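Local coordinates for ChrR-like cupin domain-containing protein (Ralstonia eutropha, PDB 3CJX) that is of unknown function but adopts a cupin-like fold, a two-sheeted beta barrel related to the cupin domain of ChrR, at residues A[9-14]-A[154-159]; A[28-33]-A[52-57]; A[47-52]-A[107-112]. All coordinates share one frame; numbering follows the deposited sequence.

How the contacts relate
All three contacts reach one mixed sheet of the cupin-like barrel, in which strands 110-117, 43-50, 30-38 and 156-157 lie side by side in that order. Contact 3 is the pairing of the first two, contact 2 packs the loop leaving strand 43-50 on the start of strand 30-38, and contact 1 sits at the sheet's edge, by short strand 156-157. Contacts 2 and 3, with centres about 8 Å apart, share P52 and alternate along the chain, forming one continuous part of the sheet. Contact 1, about 25 Å from contact 2 between centres, joins segments near the chain ends and encloses the others in sequence. F33 of segment 28-33 packs on V13, where contacts 1 and 2 touch.

Contact 1: A[9-14]-A[154-159]; sequences KLLTVD and RYIAAA. With GOL (glycerol), chain J.
L11 and V13 lie against R154 and I156 where segments close to the two ends of the chain meet at the margin of a cupin-like barrel. Strand 156-157 is the edge of the mixed sheet, running parallel to strand 30-38, and the irregular segment 9-14 passes over its start. The apolar contacts are few. I156 turns its CB toward the other segment, and its chi2 of -56° folds CD1 back to a point 3.7 Å from L11 CB; L11 CD2 also lies near that methyl, and the two side chains cross obliquely. V13 straddles a backbone oxygen with both branches: CG2 is 3.5 Å and CG1 3.6 Å from R154 O. The same CG1 also packs on F33 of strand 30-38.

Direct hydrogen bonds between the segments are absent; R154 NH2 stays 4.2 Å from T12 O, too far for one. The polar link is instead a glycerol, probably from the crystallisation liquor. Its O3 accepts from R154 N at 3.1 Å and donates to R154 O, while its O1 takes the N-H of D14. Y155 faces the other way, onto helix 135-148, where its OH is bonded to D143. Because both segments also touch crystal neighbours, this exposed arrangement may partly reflect the lattice. Glycerol C1 lies at the edge of the R154 guanidinium, in its plane and 3.5 Å from NH2.

Contact 2: A[28-33]-A[52-57]; sequences EGTDIF and PGLTLP
T30 OG1 is the polar atom on which two leucines of segment 52-57 converge: L54 CD1 comes to 3.9 Å of this oxygen and L56 CD2 to 4.0 Å. Neither approach is a hydrogen bond, and none joins the two segments; a hydroxyl and a pair of methyls simply meet. L54 does most of the work. Its CG is anti to the carbonyl carbon (chi1 -63°), and the two branches divide between successive peptide oxygens, CD1 lying 3.4 Å from G29 O and CD2 3.9 Å from E28 O. G29, with a positive phi of 98°, turns the backbone into strand 30-38 and has no side chain in the path of the leucine.

In the cupin-like fold, segment 52-57 is part of the crossing from strand 43-50 in one sheet to strand 58-61 in the other, and the leucines lay this link against the beginning of strand 30-38. A backbone hydrogen bond ties G29 to A51, the first residue after strand 43-50. The loop is also held by hydrogen bonds from L54 N to T102 OG1 and between T55 OG1 and N101 OD1, while L56 also packs on F100 of strand 97-101.

Contact 3: A[47-52]-A[107-112]; sequences RASFAP and EGQTEV
S49 OG donates to E111 OE2 at 2.7 Å, from above the carboxylate plane, across the antiparallel pairing of strands 43-50 and 110-117 in the cupin-like barrel. It in turn accepts an almost straight bond (173°) from Q109 NE2 at 3.0 Å. The S49 hydroxyl, anti to its backbone N, thus joins E111 of the neighbouring strand and Q109 of the loop that leads into it. The other oxygen of the same carboxylate, E111 OE1, forms a salt bridge with R47 NH1 at 3.1 Å; the guanidinium and carboxylate planes stand 85° apart. NH1 also bonds to V112 O at 3.2 Å, so that this carbonyl is gripped from opposite faces of its plane by NH1 and by A48 N.

In the backbone ladder, A48 with V112 and F50 with T110 are hydrogen-bonded pairs, whereas S49 and E111 form the non-hydrogen-bonded pair between them. Backbone bonding of S49 with D31 continues the sheet on the far side of strand 43-50.

A48, F50, T110 and V112 share the opposite face, where F50 meets F100 and T110 and V112 touch W74, both of the second sheet. There V112 CG2 lies 3.7 Å from A48 CB and, at the edge of the F50 ring and in its plane, 3.7 Å from F50 CE2.

Contact 1: A[9-14]-A[154-159]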
loop_
_atom_site.group_PDB
_atom_site.type_symbol
_atom_site.label_atom_id
_atom_site.label_comp_id
_atom_site.label_asym_id
_atom_site.label_seq_id
_atom_site.Cartn_x
_atom_site.Cartn_y
_atom_site.Cartn_z
ATOM N N LYS A 9 -1.374 1.629 -26.805
ATOM C CA LYS A 9 -2.290 1.516 -25.695
ATOM C C LYS A 9 -1.760 2.254 -24.465
ATOM O O LYS A 9 -0.563 2.503 -24.323
ATOM C CB LYS A 9 -2.588 0.042 -25.382
ATOM C CG LYS A 9 -3.469 -0.664 -26.403
ATOM N N LEU A 10 -2.684 2.628 -23.594
ATOM C CA LEU A 10 -2.348 3.297 -22.356
ATOM C C LEU A 10 -2.113 2.263 -21.287
ATOM O O LEU A 10 -2.808 1.260 -21.228
ATOM C CB LEU A 10 -3.491 4.205 -21.898
ATOM C CG LEU A 10 -3.728 5.532 -22.619
ATOM C CD1 LEU A 10 -5.009 6.161 -22.117
ATOM C CD2 LEU A 10 -2.549 6.492 -22.462
ATOM N N LEU A 11 -1.124 2.515 -20.439
ATOM C CA LEU A 11 -0.847 1.639 -19.320
ATOM C C LEU A 11 -1.899 1.934 -18.266
ATOM O O LEU A 11 -1.721 2.820 -17.459
ATOM C CB LEU A 11 0.559 1.881 -18.799
ATOM C CG LEU A 11 1.634 1.434 -19.777
ATOM C CD1 LEU A 11 2.979 1.937 -19.306
ATOM C CD2 LEU A 11 1.632 -0.094 -19.954
ATOM N N THR A 12 -2.998 1.187 -18.305
ATOM C CA THR A 12 -4.143 1.415 -17.432
ATOM C C THR A 12 -4.628 0.153 -16.722
ATOM O O THR A 12 -4.616 -0.949 -17.292
ATOM C CB THR A 12 -5.340 2.005 -18.228
ATOM O OG1 THR A 12 -6.396 2.339 -17.323
ATOM C CG2 THR A 12 -5.870 1.026 -19.296
ATOM N N VAL A 13 -5.081 0.340 -15.483
ATOM C CA VAL A 13 -5.571 -0.741 -14.652
ATOM C C VAL A 13 -6.937 -0.406 -14.084
ATOM O O VAL A 13 -7.077 0.595 -13.410
ATOM C CB VAL A 13 -4.635 -0.964 -13.459
ATOM C CG1 VAL A 13 -5.211 -2.004 -12.531
ATOM C CG2 VAL A 13 -3.260 -1.391 -13.928
ATOM N N ASP A 14 -7.944 -1.223 -14.354
ATOM C CA ASP A 14 -9.270 -1.005 -13.790
ATOM C C ASP A 14 -9.384 -1.821 -12.499
ATOM O O ASP A 14 -9.477 -3.057 -12.551
ATOM C CB ASP A 14 -10.347 -1.425 -14.793
ATOM C CG ASP A 14 -11.764 -1.278 -14.243
ATOM O OD1 ASP A 14 -11.944 -1.167 -13.011
ATOM O OD2 ASP A 14 -12.720 -1.297 -15.047
ATOM N N ARG A 154 -3.736 -7.400 -13.616
ATOM C CA ARG A 154 -2.481 -6.900 -14.174
ATOM C C ARG A 154 -2.175 -5.578 -13.518
ATOM O O ARG A 154 -3.096 -4.850 -13.164
ATOM C CB ARG A 154 -2.593 -6.600 -15.663
ATOM C CG ARG A 154 -3.001 -7.746 -16.548
ATOM C CD ARG A 154 -2.885 -7.329 -18.020
ATOM N NE ARG A 154 -3.700 -6.146 -18.325
ATOM C CZ ARG A 154 -3.638 -5.448 -19.462
ATOM N NH1 ARG A 154 -2.790 -5.781 -20.438
ATOM N NH2 ARG A 154 -4.427 -4.390 -19.619
ATOM N N TYR A 155 -0.888 -5.267 -13.380
ATOM C CA TYR A 155 -0.447 -3.989 -12.820
ATOM C C TYR A 155 0.793 -3.505 -13.601
ATOM O O TYR A 155 1.347 -4.233 -14.417
ATOM C CB TYR A 155 -0.189 -4.101 -11.304
ATOM C CG TYR A 155 0.965 -5.009 -10.939
ATOM C CD1 TYR A 155 0.763 -6.369 -10.751
ATOM C CD2 TYR A 155 2.257 -4.506 -10.792
ATOM C CE1 TYR A 155 1.805 -7.210 -10.431
ATOM C CE2 TYR A 155 3.316 -5.341 -10.471
ATOM C CZ TYR A 155 3.080 -6.698 -10.294
ATOM O OH TYR A 155 4.102 -7.566 -10.001
ATOM N N ILE A 156 1.211 -2.271 -13.356
ATOM C CA ILE A 156 2.348 -1.700 -14.058
ATOM C C ILE A 156 3.609 -1.854 -13.212
ATOM O O ILE A 156 3.578 -1.615 -12.000
ATOM C CB ILE A 156 2.129 -0.217 -14.345
ATOM C CG1 ILE A 156 0.786 0.000 -15.032
ATOM C CG2 ILE A 156 3.284 0.333 -15.173
ATOM C CD1 ILE A 156 0.628 -0.775 -16.265
ATOM N N ALA A 157 4.709 -2.252 -13.854
ATOM C CA ALA A 157 5.966 -2.469 -13.167
ATOM C C ALA A 157 7.120 -1.901 -13.969
ATOM O O ALA A 157 7.134 -1.992 -15.181
ATOM C CB ALA A 157 6.179 -3.954 -12.928
ATOM N N ALA A 158 8.081 -1.301 -13.277
ATOM C CA ALA A 158 9.268 -0.745 -13.914
ATOM C C ALA A 158 10.332 -1.837 -13.925
ATOM O O ALA A 158 10.549 -2.490 -12.906
ATOM C CB ALA A 158 9.752 0.475 -13.148
ATOM N N ALA A 159 10.966 -2.067 -15.069
ATOM C CA ALA A 159 12.052 -3.070 -15.166
ATOM C C ALA A 159 13.365 -2.538 -14.574
ATOM O O ALA A 159 13.548 -1.331 -14.429
ATOM C CB ALA A 159 12.271 -3.519 -16.631
HETATM C C1 GOL J . -6.952 -3.779 -17.280
HETATM O O1 GOL J . -7.883 -2.712 -17.251
HETATM C C2 GOL J . -7.231 -4.830 -16.210
HETATM O O2 GOL J . -8.619 -5.092 -16.224
HETATM C C3 GOL J . -6.764 -4.385 -14.810
HETATM O O3 GOL J . -6.004 -5.362 -14.105
#

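Contact 2: A[28-33]-A[52-57]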
loop_
_atom_site.group_PDB
_atom_site.type_symbol
_atom_site.label_atom_id
_atom_site.label_comp_id
_atom_site.label_asym_id
_atom_site.label_seq_id
_atom_site.Cartn_x
_atom_site.Cartn_y
_atom_site.Cartn_z
ATOM N N GLU A 28 -4.562 -10.855 7.577
ATOM C CA GLU A 28 -5.992 -10.768 7.380
ATOM C C GLU A 28 -6.466 -9.319 7.573
ATOM O O GLU A 28 -6.019 -8.624 8.484
ATOM C CB GLU A 28 -6.671 -11.694 8.393
ATOM C CG GLU A 28 -8.003 -12.261 7.959
ATOM C CD GLU A 28 -7.898 -13.086 6.669
ATOM O OE1 GLU A 28 -6.783 -13.581 6.349
ATOM O OE2 GLU A 28 -8.936 -13.249 5.983
ATOM N N GLY A 29 -7.334 -8.851 6.686
ATOM C CA GLY A 29 -7.884 -7.507 6.787
ATOM C C GLY A 29 -7.224 -6.451 5.923
ATOM O O GLY A 29 -7.763 -5.354 5.768
ATOM N N THR A 30 -6.058 -6.763 5.368
ATOM C CA THR A 30 -5.381 -5.857 4.455
ATOM C C THR A 30 -5.431 -6.442 3.037
ATOM O O THR A 30 -4.669 -7.347 2.698
ATOM C CB THR A 30 -3.934 -5.602 4.886
ATOM O OG1 THR A 30 -3.927 -5.081 6.216
ATOM C CG2 THR A 30 -3.279 -4.612 3.974
ATOM N N ASP A 31 -6.359 -5.934 2.228
ATOM C CA ASP A 31 -6.517 -6.351 0.838
ATOM C C ASP A 31 -5.972 -5.270 -0.114
ATOM O O ASP A 31 -6.297 -4.097 0.018
ATOM C CB ASP A 31 -7.990 -6.612 0.577
ATOM C CG ASP A 31 -8.547 -7.689 1.480
ATOM O OD1 ASP A 31 -7.761 -8.545 1.921
ATOM O OD2 ASP A 31 -9.769 -7.702 1.737
ATOM N N ILE A 32 -5.187 -5.674 -1.103
ATOM C CA ILE A 32 -4.511 -4.737 -2.002
ATOM C C ILE A 32 -4.839 -4.978 -3.448
ATOM O O ILE A 32 -5.115 -6.122 -3.860
ATOM C CB ILE A 32 -2.958 -4.942 -1.980
ATOM C CG1 ILE A 32 -2.416 -4.945 -0.586
ATOM C CG2 ILE A 32 -2.224 -3.828 -2.676
ATOM C CD1 ILE A 32 -2.587 -3.609 0.071
ATOM N N PHE A 33 -4.789 -3.891 -4.214
ATOM C CA PHE A 33 -4.847 -3.966 -5.657
ATOM C C PHE A 33 -3.625 -3.171 -6.139
ATOM O O PHE A 33 -3.611 -1.955 -6.029
ATOM C CB PHE A 33 -6.148 -3.406 -6.235
ATOM C CG PHE A 33 -6.446 -3.917 -7.617
ATOM C CD1 PHE A 33 -5.530 -3.733 -8.651
ATOM C CD2 PHE A 33 -7.616 -4.594 -7.878
ATOM C CE1 PHE A 33 -5.772 -4.207 -9.907
ATOM C CE2 PHE A 33 -7.877 -5.066 -9.136
ATOM C CZ PHE A 33 -6.950 -4.866 -10.162
ATOM N N PRO A 52 -12.472 -3.421 9.279
ATOM C CA PRO A 52 -12.574 -2.730 10.557
ATOM C C PRO A 52 -11.771 -3.400 11.665
ATOM O O PRO A 52 -11.499 -4.585 11.602
ATOM C CB PRO A 52 -14.061 -2.859 10.906
ATOM C CG PRO A 52 -14.755 -3.190 9.638
ATOM C CD PRO A 52 -13.771 -3.966 8.841
ATOM N N GLY A 53 -11.398 -2.627 12.673
ATOM C CA GLY A 53 -10.699 -3.133 13.840
ATOM C C GLY A 53 -9.230 -3.486 13.689
ATOM O O GLY A 53 -8.696 -4.265 14.479
ATOM N N LEU A 54 -8.557 -2.927 12.701
ATOM C CA LEU A 54 -7.148 -3.256 12.517
ATOM C C LEU A 54 -6.216 -2.283 13.194
ATOM O O LEU A 54 -6.501 -1.103 13.312
ATOM C CB LEU A 54 -6.759 -3.305 11.046
ATOM C CG LEU A 54 -7.451 -4.361 10.188
ATOM C CD1 LEU A 54 -6.785 -4.347 8.824
ATOM C CD2 LEU A 54 -7.405 -5.768 10.833
ATOM N N THR A 55 -5.107 -2.831 13.664
ATOM C CA THR A 55 -4.013 -2.079 14.244
ATOM C C THR A 55 -2.747 -2.671 13.652
ATOM O O THR A 55 -2.315 -3.740 14.039
ATOM C CB THR A 55 -3.983 -2.197 15.748
ATOM O OG1 THR A 55 -5.110 -1.505 16.267
ATOM C CG2 THR A 55 -2.725 -1.567 16.306
ATOM N N LEU A 56 -2.181 -1.994 12.676
ATOM C CA LEU A 56 -0.974 -2.484 12.026
ATOM C C LEU A 56 0.247 -2.178 12.874
ATOM O O LEU A 56 0.155 -1.450 13.864
ATOM C CB LEU A 56 -0.839 -1.866 10.635
ATOM C CG LEU A 56 -1.982 -2.195 9.682
ATOM C CD1 LEU A 56 -1.795 -1.385 8.416
ATOM C CD2 LEU A 56 -2.062 -3.697 9.412
ATOM N N PRO A 57 1.403 -2.758 12.509
ATOM C CA PRO A 57 2.582 -2.456 13.289
ATOM C C PRO A 57 3.045 -1.040 13.004
ATOM O O PRO A 57 2.542 -0.408 12.085
ATOM C CB PRO A 57 3.608 -3.480 12.776
ATOM C CG PRO A 57 2.853 -4.434 11.940
ATOM C CD PRO A 57 1.715 -3.694 11.411
#

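Contact 3: A[47-52]-A[107-112]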
loop_
_atom_site.group_PDB
_atom_site.type_symbol
_atom_site.label_atom_id
_atom_site.label_comp_id
_atom_site.label_asym_id
_atom_site.label_seq_id
_atom_site.Cartn_x
_atom_site.Cartn_y
_atom_site.Cartn_z
ATOM N N ARG A 47 -3.887 0.594 -4.243
ATOM C CA ARG A 47 -5.209 0.766 -3.669
ATOM C C ARG A 47 -5.254 -0.261 -2.564
ATOM O O ARG A 47 -4.911 -1.425 -2.813
ATOM C CB ARG A 47 -6.299 0.438 -4.680
ATOM C CG ARG A 47 -6.738 1.583 -5.516
ATOM C CD ARG A 47 -7.867 2.423 -4.933
ATOM N NE ARG A 47 -9.151 1.737 -4.806
ATOM C CZ ARG A 47 -9.695 1.281 -3.677
ATOM N NH1 ARG A 47 -9.088 1.415 -2.504
ATOM N NH2 ARG A 47 -10.885 0.692 -3.715
ATOM N N ALA A 48 -5.631 0.155 -1.351
ATOM C CA ALA A 48 -5.778 -0.773 -0.219
ATOM C C ALA A 48 -7.232 -0.768 0.259
ATOM O O ALA A 48 -7.926 0.240 0.140
ATOM C CB ALA A 48 -4.840 -0.403 0.921
ATOM N N SER A 49 -7.693 -1.909 0.761
ATOM C CA SER A 49 -9.043 -2.057 1.304
ATOM C C SER A 49 -8.890 -2.678 2.692
ATOM O O SER A 49 -8.529 -3.842 2.829
ATOM C CB SER A 49 -9.922 -2.917 0.402
ATOM O OG SER A 49 -11.256 -2.929 0.871
ATOM N N PHE A 50 -9.145 -1.871 3.717
ATOM C CA PHE A 50 -8.956 -2.293 5.088
ATOM C C PHE A 50 -10.226 -2.664 5.831
ATOM O O PHE A 50 -11.227 -1.953 5.772
ATOM C CB PHE A 50 -8.275 -1.192 5.857
ATOM C CG PHE A 50 -6.920 -0.844 5.345
ATOM C CD1 PHE A 50 -5.816 -1.571 5.742
ATOM C CD2 PHE A 50 -6.745 0.243 4.525
ATOM C CE1 PHE A 50 -4.567 -1.238 5.307
ATOM C CE2 PHE A 50 -5.489 0.586 4.073
ATOM C CZ PHE A 50 -4.396 -0.156 4.466
ATOM N N ALA A 51 -10.146 -3.776 6.552
ATOM C CA ALA A 51 -11.236 -4.273 7.348
ATOM C C ALA A 51 -11.295 -3.467 8.636
ATOM O O ALA A 51 -10.288 -2.877 9.042
ATOM C CB ALA A 51 -10.995 -5.746 7.664
ATOM N N PRO A 52 -12.472 -3.421 9.279
ATOM C CA PRO A 52 -12.574 -2.730 10.557
ATOM C C PRO A 52 -11.771 -3.400 11.665
ATOM O O PRO A 52 -11.499 -4.585 11.602
ATOM C CB PRO A 52 -14.061 -2.859 10.906
ATOM C CG PRO A 52 -14.755 -3.190 9.638
ATOM C CD PRO A 52 -13.771 -3.966 8.841
ATOM N N GLU A 107 -18.442 0.543 9.935
ATOM C CA GLU A 107 -19.446 -0.399 9.460
ATOM C C GLU A 107 -18.915 -1.198 8.264
ATOM O O GLU A 107 -19.371 -2.308 8.019
ATOM C CB GLU A 107 -20.763 0.314 9.130
ATOM C CG GLU A 107 -22.013 -0.601 9.121
ATOM C CD GLU A 107 -22.415 -1.120 10.493
ATOM O OE1 GLU A 107 -21.688 -0.889 11.485
ATOM O OE2 GLU A 107 -23.484 -1.760 10.577
ATOM N N GLY A 108 -17.938 -0.655 7.549
ATOM C CA GLY A 108 -17.377 -1.371 6.424
ATOM C C GLY A 108 -15.896 -1.181 6.170
ATOM O O GLY A 108 -15.107 -0.892 7.073
ATOM N N GLN A 109 -15.532 -1.349 4.910
ATOM C CA GLN A 109 -14.157 -1.274 4.511
ATOM C C GLN A 109 -13.730 0.161 4.433
ATOM O O GLN A 109 -14.535 1.041 4.140
ATOM C CB GLN A 109 -13.961 -1.912 3.135
ATOM C CG GLN A 109 -14.257 -3.397 3.080
ATOM C CD GLN A 109 -13.279 -4.198 3.866
ATOM O OE1 GLN A 109 -13.621 -4.783 4.880
ATOM N NE2 GLN A 109 -12.024 -4.182 3.434
ATOM N N THR A 110 -12.453 0.381 4.697
ATOM C CA THR A 110 -11.835 1.675 4.581
ATOM C C THR A 110 -11.001 1.544 3.323
ATOM O O THR A 110 -10.132 0.673 3.237
ATOM C CB THR A 110 -10.989 1.988 5.819
ATOM O OG1 THR A 110 -11.860 2.161 6.953
ATOM C CG2 THR A 110 -10.175 3.245 5.620
ATOM N N GLU A 111 -11.283 2.394 2.341
ATOM C CA GLU A 111 -10.627 2.350 1.037
ATOM C C GLU A 111 -9.650 3.504 0.822
ATOM O O GLU A 111 -10.050 4.683 0.890
ATOM C CB GLU A 111 -11.700 2.415 -0.065
ATOM C CG GLU A 111 -12.747 1.297 -0.042
ATOM C CD GLU A 111 -12.174 -0.078 -0.345
ATOM O OE1 GLU A 111 -10.983 -0.184 -0.668
ATOM O OE2 GLU A 111 -12.921 -1.070 -0.274
ATOM N N VAL A 112 -8.387 3.197 0.524
ATOM C CA VAL A 112 -7.411 4.274 0.289
ATOM C C VAL A 112 -6.613 4.080 -0.990
ATOM O O VAL A 112 -6.533 2.982 -1.532
ATOM C CB VAL A 112 -6.416 4.409 1.446
ATOM C CG1 VAL A 112 -7.148 4.576 2.776
ATOM C CG2 VAL A 112 -5.528 3.202 1.491
HETATM O O HOH W 1 -9.769 -6.385 4.240
HETATM O O HOH W 2 -12.445 -0.222 7.738
#